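Local coordinates for protein S-adenosylmethionine-dependent methyltransferase (Clostridium acetobutylicum, PDB 1Y8C) that probably transfers methyl groups from S-adenosylmethionine to an acceptor substrate, at residues A[100-113]-A[130-143]. Sequence-based numbering, arbitrary orientation.
Sequences RKFDLITCCLDSTN and NHLKEGGVFIFDIN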
ATOM      1  N   ARG A 100      -2.432  -3.908 -20.236  1.00 67.67           N
ATOM      2  CA  ARG A 100      -1.510  -2.790 -20.316  1.00 66.09           C
ATOM      3  C   ARG A 100      -0.201  -3.085 -19.576  1.00 63.36           C
ATOM      4  O   ARG A 100      -0.186  -3.831 -18.597  1.00 62.64           O
ATOM      5  CB  ARG A 100      -2.210  -1.561 -19.727  1.00 69.29           C
ATOM      6  CG  ARG A 100      -1.455  -0.252 -19.814  1.00 75.34           C
ATOM      7  CD  ARG A 100      -1.239   0.178 -21.247  1.00 79.75           C
ATOM      8  NE  ARG A 100      -1.002   1.613 -21.346  1.00 82.62           N
ATOM      9  CZ  ARG A 100      -0.649   2.229 -22.469  1.00 84.23           C
ATOM     10  NH1 ARG A 100      -0.488   1.522 -23.585  1.00 83.65           N
ATOM     11  NH2 ARG A 100      -0.474   3.549 -22.479  1.00 83.99           N
ATOM     12  N   LYS A 101       0.899  -2.516 -20.061  1.00 60.19           N
ATOM     13  CA  LYS A 101       2.204  -2.714 -19.432  1.00 58.47           C
ATOM     14  C   LYS A 101       2.651  -1.379 -18.865  1.00 56.14           C
ATOM     15  O   LYS A 101       2.285  -0.327 -19.385  1.00 57.21           O
ATOM     16  CB  LYS A 101       3.248  -3.182 -20.443  1.00 60.63           C
ATOM     17  CG  LYS A 101       3.001  -4.530 -21.070  1.00 60.74           C
ATOM     18  CD  LYS A 101       3.346  -5.655 -20.128  1.00 63.42           C
ATOM     19  CE  LYS A 101       3.502  -6.976 -20.892  1.00 65.50           C
ATOM     20  NZ  LYS A 101       4.759  -7.035 -21.715  1.00 65.43           N
ATOM     21  N   PHE A 102       3.464  -1.422 -17.815  1.00 52.38           N
ATOM     22  CA  PHE A 102       3.907  -0.195 -17.204  1.00 50.44           C
ATOM     23  C   PHE A 102       5.393  -0.091 -16.915  1.00 52.10           C
ATOM     24  O   PHE A 102       6.132  -1.083 -16.918  1.00 50.05           O
ATOM     25  CB  PHE A 102       3.142   0.039 -15.910  1.00 48.37           C
ATOM     26  CG  PHE A 102       1.655  -0.037 -16.057  1.00 46.27           C
ATOM     27  CD1 PHE A 102       0.999  -1.264 -16.022  1.00 44.48           C
ATOM     28  CD2 PHE A 102       0.906   1.124 -16.227  1.00 45.80           C
ATOM     29  CE1 PHE A 102      -0.386  -1.327 -16.141  1.00 46.03           C
ATOM     30  CE2 PHE A 102      -0.477   1.070 -16.350  1.00 48.47           C
ATOM     31  CZ  PHE A 102      -1.129  -0.163 -16.310  1.00 46.44           C
ATOM     32  N   ASP A 103       5.813   1.142 -16.648  1.00 52.69           N
ATOM     33  CA  ASP A 103       7.202   1.446 -16.340  1.00 53.96           C
ATOM     34  C   ASP A 103       7.383   1.378 -14.842  1.00 53.04           C
ATOM     35  O   ASP A 103       8.417   0.934 -14.346  1.00 51.63           O
ATOM     36  CB  ASP A 103       7.542   2.847 -16.830  1.00 58.05           C
ATOM     37  CG  ASP A 103       7.463   2.960 -18.333  1.00 63.13           C
ATOM     38  OD1 ASP A 103       8.311   2.325 -18.996  1.00 66.28           O
ATOM     39  OD2 ASP A 103       6.559   3.660 -18.847  1.00 63.32           O
ATOM     40  N   LEU A 104       6.358   1.831 -14.131  1.00 52.01           N
ATOM     41  CA  LEU A 104       6.368   1.838 -12.687  1.00 51.48           C
ATOM     42  C   LEU A 104       5.063   1.295 -12.121  1.00 52.61           C
ATOM     43  O   LEU A 104       3.977   1.730 -12.515  1.00 54.54           O
ATOM     44  CB  LEU A 104       6.580   3.261 -12.163  1.00 51.10           C
ATOM     45  CG  LEU A 104       6.297   3.430 -10.657  1.00 50.69           C
ATOM     46  CD1 LEU A 104       7.266   2.563  -9.890  1.00 51.85           C
ATOM     47  CD2 LEU A 104       6.429   4.893 -10.229  1.00 50.63           C
ATOM     48  N   ILE A 105       5.173   0.345 -11.203  1.00 49.50           N
ATOM     49  CA  ILE A 105       4.000  -0.215 -10.549  1.00 48.50           C
ATOM     50  C   ILE A 105       4.219  -0.033  -9.052  1.00 49.30           C
ATOM     51  O   ILE A 105       5.294  -0.358  -8.532  1.00 45.46           O
ATOM     52  CB  ILE A 105       3.824  -1.733 -10.861  1.00 50.21           C
ATOM     53  CG1 ILE A 105       3.545  -1.932 -12.357  1.00 52.67           C
ATOM     54  CG2 ILE A 105       2.687  -2.311 -10.043  1.00 46.19           C
ATOM     55  CD1 ILE A 105       3.474  -3.387 -12.792  1.00 50.77           C
ATOM     56  N   THR A 106       3.223   0.525  -8.367  1.00 49.38           N
ATOM     57  CA  THR A 106       3.332   0.711  -6.921  1.00 49.93           C
ATOM     58  C   THR A 106       2.202   0.056  -6.156  1.00 52.71           C
ATOM     59  O   THR A 106       1.069  -0.044  -6.620  1.00 54.04           O
ATOM     60  CB  THR A 106       3.320   2.200  -6.464  1.00 50.51           C
ATOM     61  OG1 THR A 106       2.097   2.825  -6.876  1.00 49.52           O
ATOM     62  CG2 THR A 106       4.506   2.944  -7.006  1.00 50.60           C
ATOM     63  N   CYS A 107       2.531  -0.385  -4.957  1.00 53.72           N
ATOM     64  CA  CYS A 107       1.551  -0.992  -4.082  1.00 55.26           C
ATOM     65  C   CYS A 107       2.087  -0.725  -2.694  1.00 55.36           C
ATOM     66  O   CYS A 107       2.949  -1.451  -2.188  1.00 55.17           O
ATOM     67  CB  CYS A 107       1.438  -2.483  -4.350  1.00 53.71           C
ATOM     68  SG  CYS A 107       0.152  -3.233  -3.380  1.00 58.39           S
ATOM     69  N   CYS A 108       1.570   0.337  -2.093  1.00 57.08           N
ATOM     70  CA  CYS A 108       2.022   0.777  -0.780  1.00 59.40           C
ATOM     71  C   CYS A 108       1.026   0.578   0.369  1.00 59.15           C
ATOM     72  O   CYS A 108       0.018  -0.125   0.223  1.00 59.94           O
ATOM     73  CB  CYS A 108       2.413   2.254  -0.890  1.00 60.36           C
ATOM     74  SG  CYS A 108       3.489   2.588  -2.343  1.00 66.20           S
ATOM     75  N   LEU A 109       1.332   1.190   1.515  1.00 56.85           N
ATOM     76  CA  LEU A 109       0.482   1.128   2.702  1.00 53.45           C
ATOM     77  C   LEU A 109       0.149  -0.289   3.126  1.00 53.08           C
ATOM     78  O   LEU A 109      -1.007  -0.608   3.400  1.00 53.64           O
ATOM     79  CB  LEU A 109      -0.812   1.897   2.450  1.00 55.23           C
ATOM     80  CG  LEU A 109      -0.635   3.391   2.160  1.00 57.69           C
ATOM     81  CD1 LEU A 109      -1.965   4.010   1.777  1.00 54.72           C
ATOM     82  CD2 LEU A 109      -0.055   4.074   3.406  1.00 59.41           C
ATOM     83  N   ASP A 110       1.172  -1.129   3.188  1.00 51.92           N
ATOM     84  CA  ASP A 110       1.034  -2.529   3.579  1.00 52.03           C
ATOM     85  C   ASP A 110      -0.124  -3.301   2.948  1.00 51.21           C
ATOM     86  O   ASP A 110      -0.633  -4.252   3.547  1.00 51.19           O
ATOM     87  CB  ASP A 110       0.998  -2.680   5.126  1.00 49.68           C
ATOM     88  CG  ASP A 110       0.141  -1.619   5.826  1.00 51.12           C
ATOM     89  OD1 ASP A 110       0.591  -0.466   5.949  1.00 50.92           O
ATOM     90  OD2 ASP A 110      -0.981  -1.937   6.269  1.00 52.65           O
ATOM     91  N   SER A 111      -0.525  -2.932   1.733  1.00 50.63           N
ATOM     92  CA  SER A 111      -1.625  -3.654   1.084  1.00 51.61           C
ATOM     93  C   SER A 111      -1.283  -5.116   0.844  1.00 49.21           C
ATOM     94  O   SER A 111      -2.130  -5.989   0.975  1.00 49.78           O
ATOM     95  CB  SER A 111      -2.011  -2.981  -0.230  1.00 54.32           C
ATOM     96  OG  SER A 111      -2.738  -1.789   0.035  1.00 59.67           O
ATOM     97  N   THR A 112      -0.033  -5.374   0.502  1.00 50.10           N
ATOM     98  CA  THR A 112       0.436  -6.726   0.273  1.00 50.17           C
ATOM     99  C   THR A 112       0.145  -7.635   1.479  1.00 51.72           C
ATOM    100  O   THR A 112      -0.106  -8.824   1.308  1.00 53.52           O
ATOM    101  CB  THR A 112       1.959  -6.721  -0.028  1.00 51.03           C
ATOM    102  OG1 THR A 112       2.190  -6.007  -1.251  1.00 51.27           O
ATOM    103  CG2 THR A 112       2.517  -8.139  -0.152  1.00 47.61           C
ATOM    104  N   ASN A 113       0.162  -7.103   2.697  1.00 51.71           N
ATOM    105  CA  ASN A 113      -0.113  -7.967   3.844  1.00 51.94           C
ATOM    106  C   ASN A 113      -1.551  -8.471   3.904  1.00 53.55           C
ATOM    107  O   ASN A 113      -1.829  -9.426   4.608  1.00 53.53           O
ATOM    108  CB  ASN A 113       0.208  -7.270   5.173  1.00 52.38           C
ATOM    109  CG  ASN A 113       1.667  -6.914   5.312  1.00 52.07           C
ATOM    110  OD1 ASN A 113       2.105  -5.870   4.834  1.00 54.33           O
ATOM    111  ND2 ASN A 113       2.437  -7.785   5.959  1.00 51.94           N
ATOM    112  N   ASN A 130       3.501  -9.742 -15.030  1.00 61.21           N
ATOM    113  CA  ASN A 130       2.853  -9.822 -16.325  1.00 61.13           C
ATOM    114  C   ASN A 130       2.394  -8.448 -16.801  1.00 60.75           C
ATOM    115  O   ASN A 130       1.858  -8.327 -17.899  1.00 61.60           O
ATOM    116  CB  ASN A 130       1.646 -10.771 -16.291  1.00 64.37           C
ATOM    117  CG  ASN A 130       2.041 -12.228 -16.091  1.00 65.58           C
ATOM    118  OD1 ASN A 130       3.046 -12.698 -16.629  1.00 63.76           O
ATOM    119  ND2 ASN A 130       1.232 -12.954 -15.324  1.00 69.19           N
ATOM    120  N   HIS A 131       2.590  -7.413 -15.984  1.00 58.99           N
ATOM    121  CA  HIS A 131       2.193  -6.062 -16.380  1.00 58.14           C
ATOM    122  C   HIS A 131       3.352  -5.075 -16.394  1.00 58.08           C
ATOM    123  O   HIS A 131       3.152  -3.869 -16.590  1.00 59.06           O
ATOM    124  CB  HIS A 131       1.100  -5.523 -15.459  1.00 58.50           C
ATOM    125  CG  HIS A 131      -0.213  -6.223 -15.608  1.00 61.80           C
ATOM    126  ND1 HIS A 131      -0.388  -7.556 -15.291  1.00 62.33           N
ATOM    127  CD2 HIS A 131      -1.418  -5.780 -16.034  1.00 61.45           C
ATOM    128  CE1 HIS A 131      -1.642  -7.897 -15.513  1.00 61.65           C
ATOM    129  NE2 HIS A 131      -2.291  -6.837 -15.964  1.00 61.42           N
ATOM    130  N   LEU A 132       4.561  -5.587 -16.185  1.00 56.22           N
ATOM    131  CA  LEU A 132       5.760  -4.753 -16.164  1.00 55.82           C
ATOM    132  C   LEU A 132       6.471  -4.667 -17.507  1.00 55.43           C
ATOM    133  O   LEU A 132       6.722  -5.686 -18.150  1.00 55.67           O
ATOM    134  CB  LEU A 132       6.753  -5.296 -15.139  1.00 55.31           C
ATOM    135  CG  LEU A 132       6.621  -4.846 -13.692  1.00 56.98           C
ATOM    136  CD1 LEU A 132       7.685  -5.564 -12.873  1.00 56.51           C
ATOM    137  CD2 LEU A 132       6.786  -3.324 -13.602  1.00 54.32           C
ATOM    138  N   LYS A 133       6.803  -3.456 -17.933  1.00 54.22           N
ATOM    139  CA  LYS A 133       7.527  -3.327 -19.182  1.00 54.08           C
ATOM    140  C   LYS A 133       8.907  -3.867 -18.910  1.00 55.59           C
ATOM    141  O   LYS A 133       9.333  -3.924 -17.759  1.00 56.74           O
ATOM    142  CB  LYS A 133       7.634  -1.868 -19.631  1.00 51.28           C
ATOM    143  CG  LYS A 133       6.331  -1.298 -20.111  1.00 49.91           C
ATOM    144  CD  LYS A 133       6.421   0.188 -20.327  1.00 48.94           C
ATOM    145  CE  LYS A 133       5.146   0.701 -20.970  1.00 50.52           C
ATOM    146  NZ  LYS A 133       5.263   2.133 -21.336  1.00 48.66           N
ATOM    147  N   GLU A 134       9.596  -4.294 -19.958  1.00 57.90           N
ATOM    148  CA  GLU A 134      10.947  -4.789 -19.788  1.00 60.08           C
ATOM    149  C   GLU A 134      11.698  -3.543 -19.335  1.00 60.60           C
ATOM    150  O   GLU A 134      11.571  -2.475 -19.949  1.00 58.01           O
ATOM    151  CB  GLU A 134      11.500  -5.279 -21.115  1.00 62.15           C
ATOM    152  CG  GLU A 134      12.754  -6.096 -20.989  1.00 67.53           C
ATOM    153  CD  GLU A 134      12.491  -7.501 -20.481  1.00 71.07           C
ATOM    154  OE1 GLU A 134      11.639  -8.200 -21.075  1.00 74.21           O
ATOM    155  OE2 GLU A 134      13.140  -7.919 -19.497  1.00 72.34           O
ATOM    156  N   GLY A 135      12.448  -3.668 -18.246  1.00 60.34           N
ATOM    157  CA  GLY A 135      13.181  -2.531 -17.730  1.00 60.59           C
ATOM    158  C   GLY A 135      12.341  -1.709 -16.773  1.00 60.92           C
ATOM    159  O   GLY A 135      12.780  -0.672 -16.283  1.00 62.05           O
ATOM    160  N   GLY A 136      11.122  -2.167 -16.506  1.00 60.11           N
ATOM    161  CA  GLY A 136      10.253  -1.439 -15.596  1.00 59.45           C
ATOM    162  C   GLY A 136      10.532  -1.780 -14.136  1.00 59.96           C
ATOM    163  O   GLY A 136      11.162  -2.800 -13.838  1.00 59.65           O
ATOM    164  N   VAL A 137      10.049  -0.938 -13.221  1.00 57.36           N
ATOM    165  CA  VAL A 137      10.266  -1.149 -11.796  1.00 53.96           C
ATOM    166  C   VAL A 137       8.969  -1.344 -11.022  1.00 52.15           C
ATOM    167  O   VAL A 137       7.947  -0.741 -11.349  1.00 51.53           O
ATOM    168  CB  VAL A 137      11.050   0.040 -11.179  1.00 53.47           C
ATOM    169  CG1 VAL A 137      11.238  -0.166  -9.686  1.00 55.57           C
ATOM    170  CG2 VAL A 137      12.404   0.169 -11.849  1.00 54.21           C
ATOM    171  N   PHE A 138       9.019  -2.209 -10.008  1.00 50.15           N
ATOM    172  CA  PHE A 138       7.864  -2.490  -9.154  1.00 48.11           C
ATOM    173  C   PHE A 138       8.242  -2.202  -7.700  1.00 48.61           C
ATOM    174  O   PHE A 138       9.157  -2.822  -7.151  1.00 47.59           O
ATOM    175  CB  PHE A 138       7.416  -3.953  -9.305  1.00 44.52           C
ATOM    176  CG  PHE A 138       6.378  -4.385  -8.286  1.00 42.06           C
ATOM    177  CD1 PHE A 138       5.371  -3.503  -7.871  1.00 39.62           C
ATOM    178  CD2 PHE A 138       6.389  -5.686  -7.766  1.00 41.69           C
ATOM    179  CE1 PHE A 138       4.390  -3.897  -6.947  1.00 36.83           C
ATOM    180  CE2 PHE A 138       5.419  -6.098  -6.843  1.00 41.39           C
ATOM    181  CZ  PHE A 138       4.407  -5.196  -6.433  1.00 39.39           C
ATOM    182  N   ILE A 139       7.528  -1.261  -7.089  1.00 46.84           N
ATOM    183  CA  ILE A 139       7.784  -0.856  -5.710  1.00 46.18           C
ATOM    184  C   ILE A 139       6.585  -1.119  -4.791  1.00 47.89           C
ATOM    185  O   ILE A 139       5.466  -0.693  -5.076  1.00 49.63           O
ATOM    186  CB  ILE A 139       8.162   0.653  -5.665  1.00 43.56           C
ATOM    187  CG1 ILE A 139       9.414   0.884  -6.509  1.00 45.79           C
ATOM    188  CG2 ILE A 139       8.402   1.099  -4.246  1.00 42.54           C
ATOM    189  CD1 ILE A 139       9.882   2.324  -6.568  1.00 47.62           C
ATOM    190  N   PHE A 140       6.822  -1.827  -3.691  1.00 47.83           N
ATOM    191  CA  PHE A 140       5.759  -2.132  -2.740  1.00 48.57           C
ATOM    192  C   PHE A 140       6.336  -2.263  -1.338  1.00 49.34           C
ATOM    193  O   PHE A 140       7.528  -2.520  -1.176  1.00 50.10           O
ATOM    194  CB  PHE A 140       5.060  -3.438  -3.122  1.00 46.90           C
ATOM    195  CG  PHE A 140       5.892  -4.673  -2.877  1.00 47.67           C
ATOM    196  CD1 PHE A 140       5.721  -5.428  -1.723  1.00 46.18           C
ATOM    197  CD2 PHE A 140       6.834  -5.096  -3.811  1.00 49.56           C
ATOM    198  CE1 PHE A 140       6.472  -6.587  -1.507  1.00 46.45           C
ATOM    199  CE2 PHE A 140       7.594  -6.264  -3.597  1.00 49.22           C
ATOM    200  CZ  PHE A 140       7.412  -7.007  -2.447  1.00 45.76           C
ATOM    201  N   ASP A 141       5.500  -2.084  -0.319  1.00 50.52           N
ATOM    202  CA  ASP A 141       5.986  -2.222   1.043  1.00 51.29           C
ATOM    203  C   ASP A 141       5.118  -3.166   1.828  1.00 51.53           C
ATOM    204  O   ASP A 141       3.995  -3.471   1.434  1.00 51.54           O
ATOM    205  CB  ASP A 141       6.021  -0.873   1.757  1.00 52.84           C
ATOM    206  CG  ASP A 141       4.638  -0.320   2.031  1.00 54.73           C
ATOM    207  OD1 ASP A 141       3.919  -0.877   2.891  1.00 55.25           O
ATOM    208  OD2 ASP A 141       4.271   0.678   1.380  1.00 55.20           O
ATOM    209  N   ILE A 142       5.650  -3.629   2.948  1.00 51.28           N
ATOM    210  CA  ILE A 142       4.911  -4.524   3.815  1.00 51.40           C
ATOM    211  C   ILE A 142       5.242  -4.193   5.255  1.00 52.93           C
ATOM    212  O   ILE A 142       6.256  -3.550   5.543  1.00 53.47           O
ATOM    213  CB  ILE A 142       5.292  -5.993   3.580  1.00 51.70           C
ATOM    214  CG1 ILE A 142       6.730  -6.241   4.053  1.00 49.43           C
ATOM    215  CG2 ILE A 142       5.119  -6.342   2.106  1.00 51.34           C
ATOM    216  CD1 ILE A 142       7.139  -7.703   4.044  1.00 45.88           C
ATOM    217  N   ASN A 143       4.363  -4.603   6.159  1.00 53.24           N
ATOM    218  CA  ASN A 143       4.628  -4.397   7.564  1.00 52.50           C
ATOM    219  C   ASN A 143       5.524  -5.579   7.850  1.00 52.38           C
ATOM    220  O   ASN A 143       5.289  -6.684   7.348  1.00 52.08           O
ATOM    221  CB  ASN A 143       3.351  -4.458   8.396  1.00 52.95           C
ATOM    222  CG  ASN A 143       2.644  -3.110   8.474  1.00 56.32           C
ATOM    223  OD1 ASN A 143       3.283  -2.072   8.636  1.00 57.94           O
ATOM    224  ND2 ASN A 143       1.322  -3.123   8.373  1.00 58.69           N
TER
HETATM  225  O   HOH W   1       1.983  -3.204  -0.128  1.00 38.65           O
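In a parallel beta-alpha-beta unit at the middle of the methyltransferase sheet, Ile105 pairs with Phe138: strand 104-107 and strand 136-143 run side by side, their axes 8° apart, linked through helix 118-129. The ladder alternates, Ile105 N reaching Val137 O at 3.0 Å and Ile139 N returning to Ile105 O at 2.8 Å. On the side facing that helix, Ile105 CD1 packs on Leu132 CD2 at 3.4 Å, while its CG2 branch, anti to the backbone N, meets Phe138 CD1 at 3.7 Å. The Phe138 ring turns its edge to Ile105 and takes Phe140 CD2 over one face.

At the N-terminal end, extended Lys133 passes beside Phe102 O and brings NZ above the carboxylate plane of Asp103, 3.2 Å from OD2, a salt bridge; Asp40 N also donates to OD2, and the Asp40 carboxylate pairs with the lysine. Beyond strand 104-107, the Asp141 carboxylate holds the 108-111 turn: OD1 takes Asp110 N on its syn side, somewhat out of plane, at 2.8 Å, and OD2 accepts a weak bond from Leu109 N. Arg237 bridges Asp110 and Asp141, probably easing their repulsion. Asn113 OD1 accepts a hydrogen bond from Asn143 N at 2.9 Å. This crossover joins strands 4 and 5 of the 3-2-1-4-5-7-6 sheet, the order characteristic of Rossmann-like (class I) methyltransferases.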